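Local coordinates for 33-36 kDa outer membrane protein (Acinetobacter baumannii, PDB 6GIE) that probably forms a beta-barrel channel that lets small solutes cross the bacterial outer membrane, at residues A[60-65]-A[198-203]; A[66-71]-A[148-153]; A[206-211]-A[226-231]; A[231-236]-A[258-263]. One frame throughout, in Å; residues are numbered along the deposited sequence.

Overall arrangement
At one end of this porin barrel, a loop and a short helix lie against the wall in contacts 1 and 2, while contacts 3 and 4 belong to the wall itself. The latter are antiparallel strand pairs joined through Thr-231, their centres about 10 Å apart, with detergent (C8E) on their outer side. Contacts 1 and 2 bring the chain segment 60-71 against the inside of neighbouring wall strands, 190-200 and 149-157. Contact 1 is the hub, its centre about 7 Å from that of contact 3 and about 12 Å from those of contacts 2 and 4; Pro-62 lies on Phe-229 and Leu-63 on Phe-261. Contacts 2 and 4 mark the extremes, with centres about 20 Å apart.

Contact 1: A[60-65]-A[198-203]; sequences KGPLAE and VGNIDG
Pro-62 and Val-198 meet tip to tip, CG of the proline ring 4.0 Å from CG1 of the valine, where a loop inside the barrel leans on a wall strand. Val-198 is shared by two loop residues. Its CG1, anti to the backbone N (chi1 176°), meets Glu-65 CB as well as the proline, while its CG2 packs on the aliphatic part of the glutamate, 3.7 Å from Glu-65 CG. Further along the strand, Asn-200 turns its amide to the start of the loop: OD1 lies 3.6 Å from Pro-62 CD and close to Gly-61 CA, and ND2 gives a weak though nearly straight hydrogen bond to the carbonyl of Lys-60 (ND2 to O 3.4 Å, 169° at the hydrogen).

A second shell fixes the loop's shape. Glu-65 N bonds to Pro-62 O, 3.1 Å away, drawing the chain into a turn whose last residue, Glu-65, is the N-cap of helix 66-69. The glutamate chain bends at chi2, and its OE1 forms a salt bridge with Lys-196, a charge that would favour the ionised carboxylate. Beyond this, Pro-62 and Glu-65 also touch Phe-229 of strand 220-229, Leu-63 and Ala-64 lie on Phe-261 of strand 252-261, and helix 66-69 sets Phe-68 and Leu-69 against Val-198, so that the loop spans several wall strands.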
loop_
_atom_site.group_PDB
_atom_site.type_symbol
_atom_site.label_atom_id
_atom_site.label_comp_id
_atom_site.label_asym_id
_atom_site.label_seq_id
_atom_site.Cartn_x
_atom_site.Cartn_y
_atom_site.Cartn_z
ATOM N N LYS A 60 17.747 -7.605 1.924
ATOM C CA LYS A 60 18.447 -6.721 0.953
ATOM C C LYS A 60 18.046 -5.239 1.014
ATOM O O LYS A 60 18.488 -4.462 0.181
ATOM C CB LYS A 60 18.282 -7.237 -0.486
ATOM C CG LYS A 60 16.969 -6.848 -1.157
ATOM C CD LYS A 60 16.800 -7.603 -2.469
ATOM C CE LYS A 60 16.428 -9.054 -2.221
ATOM N NZ LYS A 60 16.445 -9.876 -3.454
ATOM N N GLY A 61 17.219 -4.856 1.985
ATOM C CA GLY A 61 16.836 -3.434 2.176
ATOM C C GLY A 61 15.806 -3.231 3.282
ATOM O O GLY A 61 15.639 -4.059 4.161
ATOM N N PRO A 62 15.104 -2.118 3.263
ATOM C CA PRO A 62 14.087 -1.978 4.335
ATOM C C PRO A 62 13.076 -3.170 4.390
ATOM O O PRO A 62 12.544 -3.620 3.312
ATOM C CB PRO A 62 13.368 -0.700 3.941
ATOM C CG PRO A 62 13.620 -0.526 2.433
ATOM C CD PRO A 62 14.966 -1.122 2.183
ATOM N N LEU A 63 12.791 -3.697 5.592
ATOM C CA LEU A 63 11.977 -4.925 5.699
ATOM C C LEU A 63 10.573 -4.621 5.224
ATOM O O LEU A 63 9.939 -5.467 4.564
ATOM C CB LEU A 63 11.921 -5.490 7.114
ATOM C CG LEU A 63 13.164 -6.022 7.815
ATOM C CD1 LEU A 63 12.881 -6.318 9.290
ATOM C CD2 LEU A 63 13.655 -7.269 7.167
ATOM N N ALA A 64 10.064 -3.410 5.473
ATOM C CA ALA A 64 8.680 -3.153 5.028
ATOM C C ALA A 64 8.447 -3.389 3.515
ATOM O O ALA A 64 7.315 -3.700 3.130
ATOM C CB ALA A 64 8.204 -1.754 5.412
ATOM N N GLU A 65 9.501 -3.220 2.687
ATOM C CA GLU A 65 9.360 -3.213 1.254
ATOM C C GLU A 65 9.990 -4.439 0.611
ATOM O O GLU A 65 10.309 -4.424 -0.553
ATOM C CB GLU A 65 10.028 -1.951 0.638
ATOM C CG GLU A 65 9.306 -0.664 0.974
ATOM C CD GLU A 65 7.883 -0.544 0.417
ATOM O OE1 GLU A 65 7.498 -1.233 -0.558
ATOM O OE2 GLU A 65 7.088 0.225 1.013
ATOM N N VAL A 198 11.784 2.362 -4.498
ATOM C CA VAL A 198 12.428 2.054 -3.218
ATOM C C VAL A 198 13.891 1.931 -3.491
ATOM O O VAL A 198 14.304 1.149 -4.322
ATOM C CB VAL A 198 11.869 0.763 -2.547
ATOM C CG1 VAL A 198 12.653 0.450 -1.277
ATOM C CG2 VAL A 198 10.430 0.977 -2.156
ATOM N N GLY A 199 14.682 2.794 -2.874
ATOM C CA GLY A 199 16.119 2.693 -2.963
ATOM C C GLY A 199 16.828 2.802 -1.619
ATOM O O GLY A 199 16.364 3.469 -0.671
ATOM N N ASN A 200 17.952 2.106 -1.553
ATOM C CA ASN A 200 18.910 2.217 -0.464
ATOM C C ASN A 200 19.692 3.466 -0.652
ATOM O O ASN A 200 20.006 3.778 -1.783
ATOM C CB ASN A 200 19.839 1.022 -0.492
ATOM C CG ASN A 200 19.104 -0.254 -0.106
ATOM O OD1 ASN A 200 18.113 -0.211 0.624
ATOM N ND2 ASN A 200 19.572 -1.374 -0.593
ATOM N N ILE A 201 19.993 4.205 0.417
ATOM C CA ILE A 201 20.914 5.323 0.233
ATOM C C ILE A 201 22.367 4.815 0.381
ATOM O O ILE A 201 22.734 4.220 1.385
ATOM C CB ILE A 201 20.581 6.584 1.076
ATOM C CG1 ILE A 201 21.100 6.465 2.500
ATOM C CG2 ILE A 201 19.082 6.892 1.069
ATOM C CD1 ILE A 201 21.230 7.809 3.162
ATOM N N ASP A 202 23.156 5.014 -0.670
ATOM C CA ASP A 202 24.486 4.406 -0.797
ATOM C C ASP A 202 25.376 4.753 0.394
ATOM O O ASP A 202 25.402 5.891 0.854
ATOM C CB ASP A 202 25.162 4.877 -2.096
ATOM C CG ASP A 202 24.451 4.365 -3.356
ATOM O OD1 ASP A 202 23.210 4.177 -3.315
ATOM O OD2 ASP A 202 25.135 4.162 -4.396
ATOM N N GLY A 203 26.103 3.763 0.890
ATOM C CA GLY A 203 26.941 3.953 2.059
ATOM C C GLY A 203 26.222 3.969 3.413
ATOM O O GLY A 203 26.829 4.367 4.409
#

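Contact 2: A[66-71]-A[148-153]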
loop_
_atom_site.group_PDB
_atom_site.type_symbol
_atom_site.label_atom_id
_atom_site.label_comp_id
_atom_site.label_asym_id
_atom_site.label_seq_id
_atom_site.Cartn_x
_atom_site.Cartn_y
_atom_site.Cartn_z
ATOM N N ALA A 66 10.172 -5.499 1.376
ATOM C CA ALA A 66 10.876 -6.689 0.892
ATOM C C ALA A 66 10.138 -7.347 -0.261
ATOM O O ALA A 66 10.822 -7.895 -1.175
ATOM C CB ALA A 66 11.069 -7.696 2.039
ATOM N N ALA A 67 8.788 -7.293 -0.259
ATOM C CA ALA A 67 8.014 -7.989 -1.354
ATOM C C ALA A 67 8.281 -7.269 -2.687
ATOM O O ALA A 67 8.622 -7.893 -3.750
ATOM C CB ALA A 67 6.509 -8.058 -1.084
ATOM N N PHE A 68 8.092 -5.963 -2.644
ATOM C CA PHE A 68 8.478 -5.118 -3.795
ATOM C C PHE A 68 9.945 -5.285 -4.264
ATOM O O PHE A 68 10.238 -5.524 -5.474
ATOM C CB PHE A 68 8.209 -3.663 -3.515
ATOM C CG PHE A 68 8.499 -2.787 -4.690
ATOM C CD1 PHE A 68 7.619 -2.733 -5.763
ATOM C CD2 PHE A 68 9.627 -2.033 -4.725
ATOM C CE1 PHE A 68 7.919 -1.920 -6.880
ATOM C CE2 PHE A 68 9.932 -1.188 -5.822
ATOM C CZ PHE A 68 9.084 -1.148 -6.897
ATOM N N LEU A 69 10.861 -5.257 -3.335
ATOM C CA LEU A 69 12.249 -5.427 -3.718
ATOM C C LEU A 69 12.564 -6.818 -4.256
ATOM O O LEU A 69 13.489 -6.973 -5.022
ATOM C CB LEU A 69 13.197 -5.079 -2.580
ATOM C CG LEU A 69 13.188 -3.597 -2.100
ATOM C CD1 LEU A 69 13.952 -3.415 -0.821
ATOM C CD2 LEU A 69 13.791 -2.715 -3.177
ATOM N N ASN A 70 11.874 -7.880 -3.878
ATOM C CA ASN A 70 12.160 -9.007 -4.675
ATOM C C ASN A 70 11.107 -9.360 -5.756
ATOM O O ASN A 70 11.128 -10.419 -6.298
ATOM C CB ASN A 70 12.971 -10.168 -4.015
ATOM C CG ASN A 70 12.714 -10.448 -2.543
ATOM O OD1 ASN A 70 12.614 -11.598 -2.268
ATOM N ND2 ASN A 70 12.891 -9.471 -1.587
ATOM N N GLN A 71 10.266 -8.382 -6.107
ATOM C CA GLN A 71 9.299 -8.519 -7.190
ATOM C C GLN A 71 8.518 -9.777 -6.943
ATOM O O GLN A 71 8.410 -10.634 -7.798
ATOM C CB GLN A 71 10.025 -8.531 -8.553
ATOM C CG GLN A 71 10.703 -7.168 -8.737
ATOM C CD GLN A 71 11.725 -7.140 -9.855
ATOM O OE1 GLN A 71 11.376 -7.299 -11.008
ATOM N NE2 GLN A 71 12.992 -6.906 -9.509
ATOM N N ASN A 148 13.876 -1.423 -9.248
ATOM C CA ASN A 148 13.056 -0.880 -8.146
ATOM C C ASN A 148 12.180 0.333 -8.451
ATOM O O ASN A 148 11.696 1.028 -7.528
ATOM C CB ASN A 148 13.938 -0.629 -6.947
ATOM C CG ASN A 148 14.846 -1.825 -6.637
ATOM O OD1 ASN A 148 14.401 -2.989 -6.655
ATOM N ND2 ASN A 148 16.110 -1.549 -6.335
ATOM N N PHE A 149 11.994 0.625 -9.751
ATOM C CA PHE A 149 11.107 1.696 -10.121
ATOM C C PHE A 149 10.004 1.161 -10.998
ATOM O O PHE A 149 10.237 0.805 -12.178
ATOM C CB PHE A 149 11.841 2.888 -10.776
ATOM C CG PHE A 149 10.897 3.991 -11.187
ATOM C CD1 PHE A 149 10.019 4.566 -10.267
ATOM C CD2 PHE A 149 10.874 4.473 -12.482
ATOM C CE1 PHE A 149 9.131 5.603 -10.633
ATOM C CE2 PHE A 149 10.008 5.517 -12.858
ATOM C CZ PHE A 149 9.126 6.080 -11.952
ATOM N N LEU A 150 8.802 1.170 -10.429
ATOM C CA LEU A 150 7.654 0.689 -11.105
ATOM C C LEU A 150 6.773 1.838 -11.585
ATOM O O LEU A 150 6.366 2.728 -10.800
ATOM C CB LEU A 150 6.845 -0.239 -10.155
ATOM C CG LEU A 150 5.462 -0.758 -10.581
ATOM C CD1 LEU A 150 5.493 -1.611 -11.842
ATOM C CD2 LEU A 150 4.871 -1.621 -9.429
ATOM N N VAL A 151 6.423 1.779 -12.861
ATOM C CA VAL A 151 5.336 2.575 -13.377
ATOM C C VAL A 151 4.193 1.669 -13.901
ATOM O O VAL A 151 4.439 0.765 -14.682
ATOM C CB VAL A 151 5.835 3.418 -14.542
ATOM C CG1 VAL A 151 4.733 4.346 -15.013
ATOM C CG2 VAL A 151 7.046 4.152 -14.103
ATOM N N ALA A 152 2.959 2.017 -13.550
ATOM C CA ALA A 152 1.773 1.221 -13.881
ATOM C C ALA A 152 0.564 2.096 -14.208
ATOM O O ALA A 152 0.321 3.097 -13.556
ATOM C CB ALA A 152 1.437 0.314 -12.760
ATOM N N VAL A 153 -0.133 1.734 -15.281
ATOM C CA VAL A 153 -1.337 2.426 -15.669
ATOM C C VAL A 153 -2.454 1.392 -15.647
ATOM O O VAL A 153 -2.209 0.227 -15.892
ATOM C CB VAL A 153 -1.245 2.997 -17.108
ATOM C CG1 VAL A 153 -0.196 4.105 -17.179
ATOM C CG2 VAL A 153 -0.923 1.889 -18.090
#
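Phe-68 turns the edge of its ring to the start of strand 149-157 and the turn before it, and two different partners share that edge. CE2 and CZ approach the carbonyl of Asn-148, with CE2 3.3 Å from the oxygen, which lies in the plane of the ring. CE1 meets Leu-150 at 3.8 Å from its CB, also in the ring plane, with Leu-150 CD2 slightly farther off. The aromatic hydrogens, slightly positive, thus face a carbonyl oxygen on one part of the rim and an aliphatic side chain on another. A chi1 of -176° sets CG of Phe-68 anti to its backbone N; the ring beyond it reaches the wall.

Leu-69 and Asn-148 are set differently, their side chains crossing at about a right angle. One methyl does all the touching: Leu-69 CD2 sits 3.5 Å from Asn-148 OD1, with CG of the amide next. Asn-148 itself has a positive phi, in the tight turn that leads from strand 135-146 into strand 149-157.

The short helix stops just after these two residues. Gln-71, with phi also positive, is the C-prime residue of a Schellman motif, and its N bonds to Phe-68 O at 2.9 Å. Around the contact, Lys-196 of strand 190-200 makes a cation-pi interaction with Phe-68, Tyr-104 of strand 94-105 touches the same ring, and Gln-71 rests on Met-144 of strand 135-146, seating the helix against the inside of the barrel.

Contact 3: A[206-211]-A[226-231]. With C8E ((hydroxyethyloxy)tri(ethyloxy)octane), chain E.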
loop_
_atom_site.group_PDB
_atom_site.type_symbol
_atom_site.label_atom_id
_atom_site.label_comp_id
_atom_site.label_asym_id
_atom_site.label_seq_id
_atom_site.Cartn_x
_atom_site.Cartn_y
_atom_site.Cartn_z
ATOM N N MET A 206 20.159 3.174 5.579
ATOM C CA MET A 206 18.907 3.902 5.430
ATOM C C MET A 206 18.354 3.656 4.030
ATOM O O MET A 206 19.052 3.144 3.139
ATOM C CB MET A 206 19.125 5.388 5.720
ATOM C CG MET A 206 19.813 5.641 7.095
ATOM S SD MET A 206 20.231 7.387 7.257
ATOM C CE MET A 206 18.775 7.869 8.109
ATOM N N ALA A 207 17.130 4.048 3.823
ATOM C CA ALA A 207 16.532 3.925 2.545
ATOM C C ALA A 207 15.347 4.859 2.491
ATOM O O ALA A 207 14.889 5.397 3.502
ATOM C CB ALA A 207 16.077 2.458 2.272
ATOM N N ILE A 208 14.805 4.944 1.282
ATOM C CA ILE A 208 13.683 5.802 1.018
ATOM C C ILE A 208 12.709 5.174 0.061
ATOM O O ILE A 208 13.116 4.463 -0.854
ATOM C CB ILE A 208 14.241 7.099 0.486
ATOM C CG1 ILE A 208 13.148 8.167 0.454
ATOM C CG2 ILE A 208 14.864 6.889 -0.890
ATOM C CD1 ILE A 208 13.752 9.593 0.408
ATOM N N GLY A 209 11.425 5.419 0.274
ATOM C CA GLY A 209 10.383 4.934 -0.629
ATOM C C GLY A 209 9.386 6.001 -0.996
ATOM O O GLY A 209 8.979 6.823 -0.144
ATOM N N PHE A 210 8.982 6.003 -2.269
ATOM C CA PHE A 210 8.032 6.980 -2.752
ATOM C C PHE A 210 6.997 6.228 -3.507
ATOM O O PHE A 210 7.344 5.250 -4.280
ATOM C CB PHE A 210 8.644 8.019 -3.754
ATOM C CG PHE A 210 9.829 8.772 -3.247
ATOM C CD1 PHE A 210 9.700 9.793 -2.300
ATOM C CD2 PHE A 210 11.103 8.535 -3.782
ATOM C CE1 PHE A 210 10.825 10.531 -1.882
ATOM C CE2 PHE A 210 12.207 9.259 -3.391
ATOM C CZ PHE A 210 12.072 10.235 -2.416
ATOM N N GLU A 211 5.769 6.721 -3.379
ATOM C CA GLU A 211 4.617 6.243 -4.176
ATOM C C GLU A 211 3.715 7.437 -4.534
ATOM O O GLU A 211 3.402 8.309 -3.680
ATOM C CB GLU A 211 3.726 5.227 -3.381
ATOM C CG GLU A 211 4.211 3.819 -3.365
ATOM C CD GLU A 211 3.110 2.748 -3.162
ATOM O OE1 GLU A 211 2.150 2.626 -3.975
ATOM O OE2 GLU A 211 3.250 1.971 -2.206
ATOM N N THR A 226 5.563 9.306 1.197
ATOM C CA THR A 226 7.009 9.128 1.251
ATOM C C THR A 226 7.356 8.374 2.499
ATOM O O THR A 226 6.760 8.642 3.551
ATOM C CB THR A 226 7.697 10.528 1.242
ATOM O OG1 THR A 226 7.391 11.126 -0.001
ATOM C CG2 THR A 226 9.224 10.476 1.452
ATOM N N ASP A 227 8.332 7.479 2.425
ATOM C CA ASP A 227 8.747 6.751 3.636
ATOM C C ASP A 227 10.228 6.883 3.811
ATOM O O ASP A 227 10.972 6.638 2.876
ATOM C CB ASP A 227 8.363 5.272 3.530
ATOM C CG ASP A 227 6.865 5.039 3.758
ATOM O OD1 ASP A 227 6.268 5.600 4.716
ATOM O OD2 ASP A 227 6.264 4.269 2.981
ATOM N N LEU A 228 10.666 7.291 4.994
ATOM C CA LEU A 228 12.088 7.356 5.314
ATOM C C LEU A 228 12.409 6.149 6.223
ATOM O O LEU A 228 12.043 6.123 7.410
ATOM C CB LEU A 228 12.430 8.658 6.049
ATOM C CG LEU A 228 11.712 9.901 5.522
ATOM C CD1 LEU A 228 12.087 11.202 6.213
ATOM C CD2 LEU A 228 12.073 10.034 4.063
ATOM N N PHE A 229 13.213 5.248 5.672
ATOM C CA PHE A 229 13.699 4.069 6.351
ATOM C C PHE A 229 14.919 4.427 7.120
ATOM O O PHE A 229 16.021 4.321 6.617
ATOM C CB PHE A 229 13.888 2.933 5.359
ATOM C CG PHE A 229 12.607 2.547 4.754
ATOM C CD1 PHE A 229 11.709 1.763 5.485
ATOM C CD2 PHE A 229 12.234 3.017 3.514
ATOM C CE1 PHE A 229 10.465 1.468 4.965
ATOM C CE2 PHE A 229 10.997 2.705 2.967
ATOM C CZ PHE A 229 10.093 1.929 3.698
ATOM N N VAL A 230 14.710 4.985 8.309
ATOM C CA VAL A 230 15.852 5.525 9.009
ATOM C C VAL A 230 16.766 4.403 9.490
ATOM O O VAL A 230 17.945 4.634 9.695
ATOM C CB VAL A 230 15.502 6.498 10.161
ATOM C CG1 VAL A 230 14.696 7.697 9.651
ATOM C CG2 VAL A 230 14.804 5.783 11.289
ATOM N N THR A 231 16.211 3.203 9.672
ATOM C CA THR A 231 16.996 1.986 9.659
ATOM C C THR A 231 16.155 1.024 8.850
ATOM O O THR A 231 15.013 1.354 8.553
ATOM C CB THR A 231 17.139 1.363 11.063
ATOM O OG1 THR A 231 15.905 0.695 11.433
ATOM C CG2 THR A 231 17.541 2.397 12.098
HETATM C C14 C8E E . 8.315 12.592 7.961
HETATM O O15 C8E E . 7.989 12.273 6.609
HETATM C C16 C8E E . 9.013 12.632 5.679
HETATM C C17 C8E E . 8.495 12.708 4.247
HETATM O O18 C8E E . 7.998 14.029 3.954
HETATM C C19 C8E E . 7.880 14.342 2.560
HETATM C C20 C8E E . 6.433 14.281 2.100
HETATM O O21 C8E E . 6.157 15.485 1.390
#
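Phe-229 holds CG anti to its own carbonyl carbon (chi1 -63°), and its ring lies edge-on to the strand across, with the backbone of Ala-207 and Ile-208 N in the ring plane. CE2 lies 3.8 Å from Gly-209 N, the rim packing close to the glycine, which has no side chain. Ile-208 instead puts CG1 anti to the backbone N (chi1 -168°), and CD1 meets Leu-228 CD2 at 4.0 Å, the two side chains lying side by side and pointing the same way. Phe-210 and Thr-226 repeat that pairing, with Thr-226 OG1 in the ring plane at the edge, 3.5 Å from CD1.

The backbones form an antiparallel hairpin. Hydrogen-bonded pairs Ala-207/Phe-229 and Gly-209/Asp-227 alternate with the non-hydrogen-bonded pairs Ile-208/Leu-228 and Phe-210/Thr-226. Phe-229 N reaches Ala-207 O at 2.7 Å, tilted 32° from the carbonyl plane, where the chain is about to leave the strand through an inverse gamma turn centred on Phe-229.

Ala-207, Gly-209, Asp-227 and Phe-229 share the inner face, on which Pro-62 also touches Ala-207. The outer face bears Ile-208, Phe-210, Thr-226 and Leu-228, and detergent in chain E touches it, its C16 3.4 Å from Leu-228 CD1. The chemistry is that of a membrane barrel: an outer surface largely apolar and suited to lipid, an inner one that also carries charge, and main-chain polarity spent between strands.

Contact 4: A[231-236]-A[258-263]. With C8E ((hydroxyethyloxy)tri(ethyloxy)octane), chain C; C8E ((hydroxyethyloxy)tri(ethyloxy)octane), chain B.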
loop_
_atom_site.group_PDB
_atom_site.type_symbol
_atom_site.label_atom_id
_atom_site.label_comp_id
_atom_site.label_asym_id
_atom_site.label_seq_id
_atom_site.Cartn_x
_atom_site.Cartn_y
_atom_site.Cartn_z
ATOM N N THR A 231 16.211 3.203 9.672
ATOM C CA THR A 231 16.996 1.986 9.659
ATOM C C THR A 231 16.155 1.024 8.850
ATOM O O THR A 231 15.013 1.354 8.553
ATOM C CB THR A 231 17.139 1.363 11.063
ATOM O OG1 THR A 231 15.905 0.695 11.433
ATOM C CG2 THR A 231 17.541 2.397 12.098
ATOM N N PRO A 232 16.643 -0.184 8.604
ATOM C CA PRO A 232 15.886 -1.189 7.851
ATOM C C PRO A 232 14.561 -1.628 8.550
ATOM O O PRO A 232 13.592 -2.147 7.894
ATOM C CB PRO A 232 16.888 -2.389 7.751
ATOM C CG PRO A 232 18.227 -1.755 7.926
ATOM C CD PRO A 232 17.976 -0.695 8.971
ATOM N N LYS A 233 14.505 -1.401 9.863
ATOM C CA LYS A 233 13.320 -1.804 10.642
ATOM C C LYS A 233 12.422 -0.663 10.957
ATOM O O LYS A 233 11.267 -0.892 11.324
ATOM C CB LYS A 233 13.739 -2.453 11.946
ATOM C CG LYS A 233 14.890 -3.410 11.741
ATOM C CD LYS A 233 14.909 -4.514 12.769
ATOM C CE LYS A 233 15.179 -3.921 14.150
ATOM N NZ LYS A 233 14.507 -4.773 15.178
ATOM N N LEU A 234 12.931 0.559 10.867
ATOM C CA LEU A 234 12.154 1.651 11.344
ATOM C C LEU A 234 11.836 2.644 10.273
ATOM O O LEU A 234 12.715 3.179 9.579
ATOM C CB LEU A 234 12.858 2.288 12.561
ATOM C CG LEU A 234 12.162 3.516 13.150
ATOM C CD1 LEU A 234 10.805 3.194 13.726
ATOM C CD2 LEU A 234 12.989 4.252 14.214
ATOM N N SER A 235 10.571 2.960 10.111
ATOM C CA SER A 235 10.288 3.971 9.068
ATOM C C SER A 235 9.347 4.996 9.580
ATOM O O SER A 235 8.480 4.692 10.369
ATOM C CB SER A 235 9.703 3.362 7.802
ATOM O OG SER A 235 8.417 2.816 8.027
ATOM N N VAL A 236 9.496 6.200 9.056
ATOM C CA VAL A 236 8.597 7.239 9.371
ATOM C C VAL A 236 8.241 7.867 8.100
ATOM O O VAL A 236 9.113 8.043 7.256
ATOM C CB VAL A 236 9.199 8.307 10.334
ATOM C CG1 VAL A 236 10.440 8.962 9.776
ATOM C CG2 VAL A 236 8.161 9.392 10.581
ATOM N N THR A 258 4.062 5.618 10.868
ATOM C CA THR A 258 5.226 5.111 11.499
ATOM C C THR A 258 5.126 3.612 11.440
ATOM O O THR A 258 3.996 3.069 11.552
ATOM C CB THR A 258 5.178 5.626 12.953
ATOM O OG1 THR A 258 6.446 6.098 13.393
ATOM C CG2 THR A 258 4.623 4.715 13.842
ATOM N N GLN A 259 6.273 2.938 11.280
ATOM C CA GLN A 259 6.270 1.537 11.407
ATOM C C GLN A 259 7.580 0.973 11.910
ATOM O O GLN A 259 8.663 1.460 11.521
ATOM C CB GLN A 259 5.833 0.873 10.072
ATOM C CG GLN A 259 5.827 -0.660 10.118
ATOM C CD GLN A 259 5.337 -1.326 8.843
ATOM O OE1 GLN A 259 4.564 -2.291 8.900
ATOM N NE2 GLN A 259 5.809 -0.849 7.688
ATOM N N TYR A 260 7.493 -0.025 12.808
ATOM C CA TYR A 260 8.718 -0.602 13.367
ATOM C C TYR A 260 8.655 -2.102 13.433
ATOM O O TYR A 260 7.723 -2.648 14.006
ATOM C CB TYR A 260 9.036 -0.070 14.790
ATOM C CG TYR A 260 10.302 -0.716 15.417
ATOM C CD1 TYR A 260 11.558 -0.526 14.852
ATOM C CD2 TYR A 260 10.227 -1.516 16.528
ATOM C CE1 TYR A 260 12.704 -1.128 15.375
ATOM C CE2 TYR A 260 11.358 -2.110 17.091
ATOM C CZ TYR A 260 12.603 -1.918 16.512
ATOM O OH TYR A 260 13.743 -2.494 17.048
ATOM N N PHE A 261 9.675 -2.764 12.894
ATOM C CA PHE A 261 9.775 -4.219 12.987
ATOM C C PHE A 261 10.513 -4.565 14.249
ATOM O O PHE A 261 11.691 -4.362 14.341
ATOM C CB PHE A 261 10.538 -4.793 11.797
ATOM C CG PHE A 261 9.706 -5.001 10.601
ATOM C CD1 PHE A 261 9.341 -3.908 9.799
ATOM C CD2 PHE A 261 9.309 -6.283 10.230
ATOM C CE1 PHE A 261 8.581 -4.104 8.659
ATOM C CE2 PHE A 261 8.551 -6.481 9.089
ATOM C CZ PHE A 261 8.199 -5.385 8.297
ATOM N N ILE A 262 9.805 -5.100 15.227
ATOM C CA ILE A 262 10.404 -5.526 16.509
ATOM C C ILE A 262 11.321 -6.712 16.223
ATOM O O ILE A 262 12.379 -6.827 16.783
ATOM C CB ILE A 262 9.288 -5.933 17.510
ATOM C CG1 ILE A 262 8.366 -4.750 17.796
ATOM C CG2 ILE A 262 9.871 -6.532 18.780
ATOM C CD1 ILE A 262 7.146 -5.120 18.579
ATOM N N THR A 263 10.866 -7.609 15.355
ATOM C CA THR A 263 11.702 -8.649 14.763
ATOM C C THR A 263 11.290 -8.639 13.323
ATOM O O THR A 263 10.259 -8.050 12.984
ATOM C CB THR A 263 11.398 -10.067 15.269
ATOM O OG1 THR A 263 10.068 -10.451 14.881
ATOM C CG2 THR A 263 11.561 -10.122 16.780
HETATM C C6 C8E C . 8.292 3.996 16.291
HETATM C C7 C8E C . 6.821 3.988 15.998
HETATM C C8 C8E C . 6.307 2.597 15.697
HETATM O O9 C8E C . 5.253 2.247 16.621
HETATM C C10 C8E C . 3.997 2.893 16.448
HETATM C C11 C8E C . 3.003 2.525 17.542
HETATM O O12 C8E C . 2.783 3.510 18.571
HETATM C C13 C8E C . 3.051 4.853 18.278
HETATM C C14 C8E C . 2.162 5.828 19.016
HETATM O O15 C8E C . 2.079 6.869 18.046
HETATM C C16 C8E C . 1.196 7.928 18.260
HETATM C C17 C8E C . 0.717 8.369 16.889
HETATM O O18 C8E C . 1.711 8.195 15.887
HETATM C C19 C8E C . 1.149 8.445 14.590
HETATM C C20 C8E C . 2.213 8.266 13.510
HETATM O O21 C8E C . 2.771 9.532 13.132
HETATM C C1 C8E B . 15.245 2.220 16.993
HETATM C C2 C8E B . 13.916 1.700 17.512
HETATM C C3 C8E B . 12.965 2.856 17.836
HETATM C C4 C8E B . 11.510 2.403 17.805
HETATM C C5 C8E B . 10.484 3.468 18.200
HETATM C C6 C8E B . 10.661 4.834 17.516
HETATM C C7 C8E B . 9.786 5.892 18.203
HETATM C C8 C8E B . 9.324 7.044 17.310
HETATM O O9 C8E B . 7.971 7.406 17.643
HETATM C C10 C8E B . 7.559 8.723 17.281
HETATM C C11 C8E B . 6.045 8.756 17.031
HETATM O O HOH W 1 6.867 1.520 6.309
#
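Lys-233 and Tyr-260 lie side by side, pointing the same way, at the end of an antiparallel beta hairpin in the barrel wall. The backbone bonds are regular: Ser-235 and Gln-259 form a hydrogen-bonded pair, Ser-235 N to Gln-259 O 2.8 Å, and Phe-261 N donates to Lys-233 O two residues farther along, at the hairpin's open end.

Side-chain polar bonds add to these. The lysine chain bends at chi3 (-66°), and NZ donates to both Tyr-260 OH and Phe-261 O, each 3.0 Å away; the second bond lies in the carbonyl plane. Two acceptors thus grip the ammonium, while Thr-231 OG1, in an ST turn, accepts from Lys-233 N at 3.0 Å and steadies the approach to the strand. Bulges at Val-230/Thr-231 and Ile-262/Thr-263 mark where the chain turns the corner at the barrel rim.

Apolar contacts gather on the outer face. Leu-234 CB sits at the edge of the tyrosine ring, 3.9 Å from Tyr-260 CD1. Detergent C4 of chain B lies over the centre of one face of that ring, 4.1 Å above the plane. Chain C detergent runs beside Leu-234, Thr-258 and Tyr-260, as lipid might.

On the inner face, Gln-259 extends beyond CG, its OE1 accepts a hydrogen bond from Lys-293 NZ, and Ala-64 of the lumen loop touches its side chain. There one water joins the strands, 2.7 Å from Ser-235 OG and accepting from Gln-259 NE2.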